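Local coordinates for endolysin 2638A (Staphylococcus phage 2638A, PDB 7AQH), which degrades the peptidoglycan of its staphylococcal host to release new phage particles, the SH3b cell wall-binding domain described here raising the activity of its amidase domain, at residues 20-23 / 24-28. Sequence-based numbering, arbitrary orientation.
Sequences VTAP and EGIIT
Val20 and Ile26 meet on the inner side of a tight reversal of the chain, the last residue of one strand against the first of the next. Both methyls of Val20 take part: Ile26 CD1 sits 3.7 Å from both CG1 and CG2 of Val20, so the end of the isoleucine rests in the fork of the valine, and Ile26 CG1 adds a further contact with Val20 CG1. The two side chains run at a slant to each other. Ile26 reaches back to Val20 because its CG1 lies beside the backbone N and anti to the carbonyl carbon (chi1 -50°), and the chain then runs extended to CD1. Ala22 borders the buried Val20-Ile26 pair on the side of the turn, its CB 4.0 Å from Ile26 CG1.

The reversal itself is a type I beta turn, Ala22 to Gly25, with Pro23 and Glu24 at its two corner positions. It is closed by a hydrogen bond from Gly25 N to Ala22 O, 3.1 Å long and fairly straight at 160° at the hydrogen, although the N-H comes in from above the carbonyl plane. Gly25 then leaves the turn with a positive phi of 78°, a backbone shape that glycine adopts easily, and leads into the strand.

The corner is the loose side. The Pro23 ring and the Glu24 side chain both start away from the packed patch and are exposed, with a bound HEPES molecule about 6 Å from the proline side chain.

Within this SH3b domain, the turn joins strand 10-20 to strand 26-30. Val20 also packs on Leu43 of strand 39-43, while Ile26 pairs through its backbone with Leu43 and lays its side chain on Met75 and Pro76 of strand 72-77, which carries the apolar patch into the body of the curled antiparallel sheet.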
loop_
_atom_site.group_PDB
_atom_site.type_symbol
_atom_site.label_atom_id
_atom_site.label_comp_id
_atom_site.label_asym_id
_atom_site.label_seq_id
_atom_site.Cartn_x
_atom_site.Cartn_y
_atom_site.Cartn_z
ATOM N N VAL A 20 0.708 -2.474 -11.168
ATOM C CA VAL A 20 1.048 -1.057 -11.125
ATOM C C VAL A 20 0.848 -0.445 -12.503
ATOM O O VAL A 20 1.368 -0.948 -13.508
ATOM C CB VAL A 20 2.491 -0.866 -10.633
ATOM C CG1 VAL A 20 2.911 0.589 -10.771
ATOM C CG2 VAL A 20 2.626 -1.334 -9.193
ATOM N N THR A 21 0.090 0.649 -12.557
ATOM C CA THR A 21 -0.113 1.401 -13.785
ATOM C C THR A 21 0.462 2.808 -13.708
ATOM O O THR A 21 0.394 3.545 -14.698
ATOM C CB THR A 21 -1.606 1.473 -14.138
ATOM O OG1 THR A 21 -1.759 1.977 -15.470
ATOM C CG2 THR A 21 -2.338 2.390 -13.173
ATOM N N ALA A 22 1.023 3.195 -12.567
ATOM C CA ALA A 22 1.621 4.514 -12.434
ATOM C C ALA A 22 2.826 4.631 -13.363
ATOM O O ALA A 22 3.684 3.739 -13.373
ATOM C CB ALA A 22 2.040 4.770 -10.987
ATOM N N PRO A 23 2.921 5.699 -14.157
ATOM C CA PRO A 23 4.004 5.776 -15.156
ATOM C C PRO A 23 5.395 5.549 -14.578
ATOM O O PRO A 23 6.147 4.707 -15.087
ATOM C CB PRO A 23 3.836 7.191 -15.725
ATOM C CG PRO A 23 2.382 7.504 -15.522
ATOM C CD PRO A 23 2.010 6.854 -14.225
ATOM N N GLU A 24 5.753 6.273 -13.518
ATOM C CA GLU A 24 7.081 6.220 -12.922
ATOM C C GLU A 24 7.193 5.154 -11.834
ATOM O O GLU A 24 8.165 5.156 -11.068
ATOM C CB GLU A 24 7.437 7.602 -12.358
ATOM C CG GLU A 24 8.743 7.695 -11.581
ATOM C CD GLU A 24 9.971 7.558 -12.455
ATOM O OE1 GLU A 24 9.973 8.099 -13.582
ATOM O OE2 GLU A 24 10.938 6.906 -12.010
ATOM N N GLY A 25 6.240 4.229 -11.764
ATOM C CA GLY A 25 6.286 3.196 -10.752
ATOM C C GLY A 25 5.835 3.722 -9.403
ATOM O O GLY A 25 5.455 4.883 -9.238
ATOM N N ILE A 26 5.886 2.839 -8.410
ATOM C CA ILE A 26 5.473 3.167 -7.053
ATOM C C ILE A 26 6.599 2.807 -6.094
ATOM O O ILE A 26 7.209 1.739 -6.208
ATOM C CB ILE A 26 4.170 2.443 -6.659
ATOM C CG1 ILE A 26 3.113 2.638 -7.746
ATOM C CG2 ILE A 26 3.661 2.959 -5.325
ATOM C CD1 ILE A 26 1.830 1.884 -7.492
ATOM N N ILE A 27 6.873 3.705 -5.151
ATOM C CA ILE A 27 7.913 3.483 -4.152
ATOM C C ILE A 27 7.333 2.663 -3.009
ATOM O O ILE A 27 6.249 2.968 -2.495
ATOM C CB ILE A 27 8.477 4.820 -3.646
ATOM C CG1 ILE A 27 9.141 5.587 -4.792
ATOM C CG2 ILE A 27 9.463 4.587 -2.513
ATOM C CD1 ILE A 27 9.652 6.957 -4.395
ATOM N N THR A 28 8.052 1.616 -2.610
ATOM C CA THR A 28 7.634 0.733 -1.533
ATOM C C THR A 28 8.456 1.006 -0.279
ATOM O O THR A 28 9.588 1.494 -0.349
ATOM C CB THR A 28 7.780 -0.737 -1.937
ATOM O OG1 THR A 28 9.156 -1.022 -2.220
ATOM C CG2 THR A 28 6.943 -1.032 -3.175
#